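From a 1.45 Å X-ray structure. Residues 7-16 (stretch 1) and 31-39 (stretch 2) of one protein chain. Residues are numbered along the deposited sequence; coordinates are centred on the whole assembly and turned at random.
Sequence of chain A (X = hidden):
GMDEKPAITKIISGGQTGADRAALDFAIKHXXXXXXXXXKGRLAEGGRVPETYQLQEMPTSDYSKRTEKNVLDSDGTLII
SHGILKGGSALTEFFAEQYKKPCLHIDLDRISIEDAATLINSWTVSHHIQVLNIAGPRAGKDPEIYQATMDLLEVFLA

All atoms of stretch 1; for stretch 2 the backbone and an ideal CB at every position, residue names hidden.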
ATOM      1  N   ALA A   7      -8.817  -9.882   8.572  1.00 15.29           N
ATOM      2  CA  ALA A   7      -7.730 -10.490   9.306  1.00 13.60           C
ATOM      3  C   ALA A   7      -6.402 -10.073   8.694  1.00 12.59           C
ATOM      4  O   ALA A   7      -5.749 -10.840   7.999  1.00 12.13           O
ATOM      5  CB  ALA A   7      -7.864 -12.033   9.339  1.00 15.73           C
ATOM      6  N   ILE A   8      -5.996  -8.824   8.942  1.00 13.57           N
ATOM      7  CA  ILE A   8      -4.772  -8.318   8.361  1.00 11.34           C
ATOM      8  C   ILE A   8      -3.586  -8.751   9.221  1.00 12.44           C
ATOM      9  O   ILE A   8      -3.363  -8.207  10.321  1.00 12.80           O
ATOM     10  CB  ILE A   8      -4.811  -6.785   8.176  1.00 11.76           C
ATOM     11  CG1 ILE A   8      -6.020  -6.362   7.355  1.00 13.43           C
ATOM     12  CG2 ILE A   8      -3.530  -6.241   7.502  1.00 13.80           C
ATOM     13  CD1 ILE A   8      -6.147  -6.987   5.984  1.00 14.02           C
ATOM     14  N   THR A   9      -2.859  -9.757   8.742  1.00  9.65           N
ATOM     15  CA  THR A   9      -1.722 -10.306   9.450  1.00 10.38           C
ATOM     16  C   THR A   9      -0.430  -9.631   9.086  1.00 10.08           C
ATOM     17  O   THR A   9       0.570  -9.770   9.779  1.00 10.37           O
ATOM     18  CB  THR A   9      -1.599 -11.808   9.172  1.00 10.85           C
ATOM     19  OG1 THR A   9      -1.397 -11.955   7.745  1.00 12.01           O
ATOM     20  CG2 THR A   9      -2.864 -12.563   9.663  1.00 11.58           C
ATOM     21  N   LYS A  10      -0.408  -8.912   7.963  1.00 10.93           N
ATOM     22  CA  LYS A  10       0.818  -8.211   7.525  1.00 11.19           C
ATOM     23  C   LYS A  10       0.462  -7.123   6.507  1.00 11.26           C
ATOM     24  O   LYS A  10      -0.374  -7.365   5.614  1.00 11.54           O
ATOM     25  CB  LYS A  10       1.824  -9.178   6.899  1.00 12.57           C
ATOM     26  CG  LYS A  10       3.245  -8.617   6.666  1.00 13.35           C
ATOM     27  CD  LYS A  10       4.186  -9.666   6.060  1.00 15.76           C
ATOM     28  CE  LYS A  10       5.647  -9.172   5.935  1.00 25.69           C
ATOM     29  NZ  LYS A  10       6.758 -10.195   5.615  1.00 32.39           N
ATOM     30  N   ILE A  11       1.095  -5.956   6.655  1.00 10.83           N
ATOM     31  CA  ILE A  11       1.044  -4.863   5.684  1.00 10.43           C
ATOM     32  C   ILE A  11       2.389  -4.771   5.036  1.00 10.96           C
ATOM     33  O   ILE A  11       3.405  -4.771   5.735  1.00 11.73           O
ATOM     34  CB  ILE A  11       0.649  -3.535   6.334  1.00 11.21           C
ATOM     35  CG1 ILE A  11      -0.845  -3.583   6.720  1.00 12.52           C
ATOM     36  CG2 ILE A  11       0.927  -2.333   5.375  1.00 12.07           C
ATOM     37  CD1 ILE A  11      -1.313  -2.435   7.660  1.00 13.99           C
ATOM     38  N   ILE A  12       2.428  -4.702   3.703  1.00 10.80           N
ATOM     39  CA  ILE A  12       3.674  -4.442   3.026  1.00 10.27           C
ATOM     40  C   ILE A  12       3.599  -3.225   2.104  1.00 10.38           C
ATOM     41  O   ILE A  12       2.521  -2.846   1.667  1.00 11.18           O
ATOM     42  CB  ILE A  12       4.202  -5.679   2.245  1.00 10.78           C
ATOM     43  CG1 ILE A  12       3.406  -6.000   0.979  1.00 10.96           C
ATOM     44  CG2 ILE A  12       4.250  -6.934   3.156  1.00 10.44           C
ATOM     45  CD1 ILE A  12       4.109  -7.078   0.068  1.00 12.20           C
ATOM     46  N   SER A  13       4.766  -2.671   1.772  1.00 10.20           N
ATOM     47  CA  SER A  13       4.833  -1.651   0.738  1.00  9.09           C
ATOM     48  C   SER A  13       6.264  -1.555   0.220  1.00  9.59           C
ATOM     49  O   SER A  13       7.157  -2.212   0.710  1.00 11.91           O
ATOM     50  CB  SER A  13       4.404  -0.301   1.280  1.00 11.48           C
ATOM     51  OG  SER A  13       5.465   0.330   2.020  1.00 11.01           O
ATOM     52  N   GLY A  14       6.436  -0.697  -0.768  1.00 10.57           N
ATOM     53  CA  GLY A  14       7.718  -0.514  -1.437  1.00 11.86           C
ATOM     54  C   GLY A  14       8.591   0.550  -0.816  1.00 11.17           C
ATOM     55  O   GLY A  14       9.612   0.884  -1.382  1.00 10.79           O
ATOM     56  N   GLY A  15       8.209   1.065   0.349  1.00 10.98           N
ATOM     57  CA  GLY A  15       9.090   1.969   1.119  1.00 10.30           C
ATOM     58  C   GLY A  15       9.129   3.401   0.597  1.00 11.68           C
ATOM     59  O   GLY A  15       9.834   4.211   1.215  1.00 10.31           O
ATOM     60  N   GLN A  16       8.468   3.730  -0.497  1.00 10.98           N
ATOM     61  CA  GLN A  16       8.539   5.097  -1.063  1.00 10.93           C
ATOM     62  C   GLN A  16       7.943   6.078  -0.045  1.00 10.41           C
ATOM     63  O   GLN A  16       7.135   5.709   0.795  1.00 11.13           O
ATOM     64  CB  GLN A  16       7.758   5.146  -2.389  1.00 10.59           C
ATOM     65  CG  GLN A  16       7.781   6.411  -3.214  1.00 10.74           C
ATOM     66  CD  GLN A  16       9.210   6.844  -3.567  1.00 11.12           C
ATOM     67  OE1 GLN A  16       9.934   7.335  -2.698  1.00 12.56           O
ATOM     68  NE2 GLN A  16       9.637   6.635  -4.832  1.00 16.49           N
ATOM     69  N   UNK A  31       1.009  -2.072  15.743  1.00 10.87           N
ATOM     70  CA  UNK A  31       1.703  -3.341  15.956  1.00  9.78           C
ATOM     71  C   UNK A  31       1.167  -4.443  15.031  1.00 10.82           C
ATOM     72  O   UNK A  31       1.031  -5.615  15.452  1.00 11.38           O
ATOM     73  CB  UNK A  31       1.566  -3.773  17.417  1.00  9.78           C
ATOM     74  N   UNK A  32       0.949  -4.079  13.783  1.00 10.85           N
ATOM     75  CA  UNK A  32       0.656  -5.053  12.733  1.00 11.04           C
ATOM     76  C   UNK A  32       1.989  -5.416  12.079  1.00 11.52           C
ATOM     77  O   UNK A  32       2.759  -4.498  11.745  1.00 10.45           O
ATOM     78  CB  UNK A  32      -0.342  -4.504  11.711  1.00 11.04           C
ATOM     79  N   UNK A  33       2.316  -6.719  11.929  1.00 11.18           N
ATOM     80  CA  UNK A  33       3.544  -7.091  11.223  1.00 11.38           C
ATOM     81  C   UNK A  33       3.622  -6.413   9.868  1.00 11.58           C
ATOM     82  O   UNK A  33       2.600  -6.194   9.218  1.00 11.73           O
ATOM     83  CB  UNK A  33       3.627  -8.609  11.052  1.00 11.38           C
ATOM     84  N   UNK A  34       4.841  -6.103   9.440  1.00 10.80           N
ATOM     85  CA  UNK A  34       5.015  -5.444   8.164  1.00 11.11           C
ATOM     86  C   UNK A  34       6.282  -5.925   7.485  1.00 11.31           C
ATOM     87  O   UNK A  34       7.138  -6.614   8.077  1.00 12.55           O
ATOM     88  CB  UNK A  34       5.047  -3.925   8.343  1.00 11.11           C
ATOM     89  N   UNK A  35       6.388  -5.564   6.194  1.00 12.41           N
ATOM     90  CA  UNK A  35       7.560  -5.827   5.408  1.00 11.91           C
ATOM     91  C   UNK A  35       7.441  -5.125   4.071  1.00 10.50           C
ATOM     92  O   UNK A  35       6.677  -4.178   3.914  1.00 10.86           O
ATOM     93  CB  UNK A  35       7.765  -7.332   5.222  1.00 11.91           C
ATOM     94  N   UNK A  36       8.197  -5.631   3.098  1.00 12.45           N
ATOM     95  CA  UNK A  36       8.116  -5.089   1.751  1.00 11.56           C
ATOM     96  C   UNK A  36       9.448  -5.131   1.051  1.00 12.18           C
ATOM     97  O   UNK A  36      10.520  -5.069   1.662  1.00 14.92           O
ATOM     98  CB  UNK A  36       7.594  -3.651   1.784  1.00 11.56           C
ATOM     99  N   UNK A  37       9.374  -5.176  -0.250  1.00 10.70           N
ATOM    100  CA  UNK A  37      10.542  -5.140  -1.113  1.00 11.79           C
ATOM    101  C   UNK A  37      10.839  -3.714  -1.526  1.00  9.95           C
ATOM    102  O   UNK A  37       9.967  -2.978  -1.953  1.00 10.72           O
ATOM    103  CB  UNK A  37      10.336  -6.023  -2.345  1.00 11.79           C
ATOM    104  N   UNK A  38      12.105  -3.337  -1.406  1.00 10.49           N
ATOM    105  CA  UNK A  38      12.616  -2.033  -1.785  1.00 10.86           C
ATOM    106  C   UNK A  38      13.714  -2.225  -2.834  1.00 10.83           C
ATOM    107  O   UNK A  38      14.275  -3.319  -2.954  1.00 10.87           O
ATOM    108  CB  UNK A  38      13.142  -1.273  -0.565  1.00 10.86           C
ATOM    109  N   UNK A  39      14.062  -1.161  -3.571  1.00 10.92           N
ATOM    110  CA  UNK A  39      15.210  -1.308  -4.494  1.00 10.05           C
ATOM    111  C   UNK A  39      16.492  -1.668  -3.774  1.00 11.43           C
ATOM    112  O   UNK A  39      16.657  -1.301  -2.625  1.00 10.48           O
ATOM    113  CB  UNK A  39      15.426  -0.015  -5.283  1.00 10.05           C
TER

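Position 31 lies beyond the reach of stretch 1, with nothing of it within 5.5 Å of the ideal CB. Its left-handed angles (50°/43°) suit glycine or asparagine but do not exclude others. The deposited residue is His-31, which makes no contact here.

At position 32 the CA-to-CB bond points toward stretch 1, and the ideal CB is 4.7 Å from CD1 of Ile-11. The neighbourhood is aliphatic, so isoleucine, leucine, valine or methionine would suit. Ile-32 is found; its CD1 meets Ile-11 CD1 at 4.1 Å and its CG2 lies 4.3 Å from Ile-8 CG2.

Position 33 points sideways, its ideal CB 3.5 Å from Thr-9 O. Its carbonyl O accepts a hydrogen bond from Ile-11 N (3.0 Å), but its own N faces no acceptor of stretch 1, and phi is -52°. Proline is therefore allowed, as are many small or polar residues. Pro-33 is deposited, with CG packed 3.3 Å from Thr-9 O.

Position 34 pairs with Ile-11 in a parallel bridge, and its side chain leaves on the same face of the sheet as that of Ile-11. The ideal CB sits tightly, 3.2 Å from Ile-11 O, yet the way outward is open to beta-branched or aromatic residues. Tyr-34 fills it with chi1 at 73° (p), and its hydroxyl is hydrogen-bonded elsewhere in the structure.

Position 35 bridges Ile-12, and its backbone is held at both ends: its N donates to Ile-11 O (3.1 Å) and its O accepts from Ser-13 N (3.2 Å). An ideal CB would clash with Lys-10 CE at 2.9 Å, because the extended lysine chain crosses this place. Glycine suits best, and Gly-35 is found.

Position 36 is more restrictive still. An ideal CB would lie 1.8 Å from Ser-13 O, and phi 146° with psi 154° would jam it against the preceding carbonyl. Only glycine fits; the CA of Gly-36 makes a CA-H...O contact with Ser-13 O at 3.2 Å.

At position 37 the CB points sideways with no atom of stretch 1 within 5.5 Å, so bulk is permitted and many residues would do. Trp-37 takes the place, its carbonyl O 3.4 Å from Gly-14 CA.

Position 38 has extended angles and an ideal CB 4.2 Å from Gly-14 O, beside two glycines that offer no side chains. Valine, isoleucine or threonine would suit. Val-38 lays CG1 3.5 Å from Gly-14 O and 4.2 Å from Gly-15 CA.

Position 39 is unconstrained by stretch 1; its phi of -60° admits proline among others, and Pro-39 is deposited.

Stretch 2 (31-39) HIPYGGWVP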
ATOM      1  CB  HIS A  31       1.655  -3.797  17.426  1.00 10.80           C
ATOM      2  CG  HIS A  31       2.725  -4.801  17.752  1.00 13.68           C
ATOM      3  ND1 HIS A  31       4.062  -4.460  17.806  1.00 14.66           N
ATOM      4  CD2 HIS A  31       2.661  -6.115  18.102  1.00 12.93           C
ATOM      5  CE1 HIS A  31       4.775  -5.527  18.131  1.00 17.02           C
ATOM      6  NE2 HIS A  31       3.955  -6.545  18.313  1.00 16.04           N
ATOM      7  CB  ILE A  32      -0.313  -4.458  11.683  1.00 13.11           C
ATOM      8  CG1 ILE A  32      -1.632  -4.066  12.365  1.00 13.59           C
ATOM      9  CG2 ILE A  32      -0.534  -5.443  10.521  1.00 13.36           C
ATOM     10  CD1 ILE A  32      -2.579  -3.283  11.449  1.00 14.40           C
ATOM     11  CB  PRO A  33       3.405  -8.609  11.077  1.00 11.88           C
ATOM     12  CG  PRO A  33       2.556  -8.983  12.290  1.00 10.07           C
ATOM     13  CD  PRO A  33       1.538  -7.921  12.348  1.00 10.18           C
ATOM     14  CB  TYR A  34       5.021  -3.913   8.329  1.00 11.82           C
ATOM     15  CG  TYR A  34       6.269  -3.412   8.939  1.00 10.78           C
ATOM     16  CD1 TYR A  34       7.382  -3.095   8.159  1.00 10.41           C
ATOM     17  CD2 TYR A  34       6.399  -3.278  10.312  1.00 12.04           C
ATOM     18  CE1 TYR A  34       8.574  -2.658   8.760  1.00 10.71           C
ATOM     19  CE2 TYR A  34       7.558  -2.857  10.903  1.00 12.36           C
ATOM     20  CZ  TYR A  34       8.667  -2.568  10.123  1.00 13.12           C
ATOM     21  OH  TYR A  34       9.876  -2.153  10.702  1.00 13.95           O
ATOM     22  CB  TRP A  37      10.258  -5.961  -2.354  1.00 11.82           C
ATOM     23  CG  TRP A  37      10.114  -7.414  -2.021  1.00 11.78           C
ATOM     24  CD1 TRP A  37       8.936  -8.104  -1.826  1.00 12.20           C
ATOM     25  CD2 TRP A  37      11.168  -8.367  -1.821  1.00 12.75           C
ATOM     26  NE1 TRP A  37       9.196  -9.456  -1.533  1.00 12.79           N
ATOM     27  CE2 TRP A  37      10.561  -9.632  -1.547  1.00 13.90           C
ATOM     28  CE3 TRP A  37      12.553  -8.289  -1.927  1.00 13.56           C
ATOM     29  CZ2 TRP A  37      11.319 -10.788  -1.338  1.00 13.85           C
ATOM     30  CZ3 TRP A  37      13.305  -9.429  -1.677  1.00 13.15           C
ATOM     31  CH2 TRP A  37      12.690 -10.651  -1.381  1.00 14.20           C
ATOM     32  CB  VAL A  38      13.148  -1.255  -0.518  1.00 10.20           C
ATOM     33  CG1 VAL A  38      11.992  -0.994   0.458  1.00 11.84           C
ATOM     34  CG2 VAL A  38      14.306  -1.953   0.166  1.00 11.63           C
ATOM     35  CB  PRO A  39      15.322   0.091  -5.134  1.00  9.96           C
ATOM     36  CG  PRO A  39      13.952   0.723  -4.922  1.00 11.66           C
ATOM     37  CD  PRO A  39      13.522   0.205  -3.588  1.00 11.78           C
TER
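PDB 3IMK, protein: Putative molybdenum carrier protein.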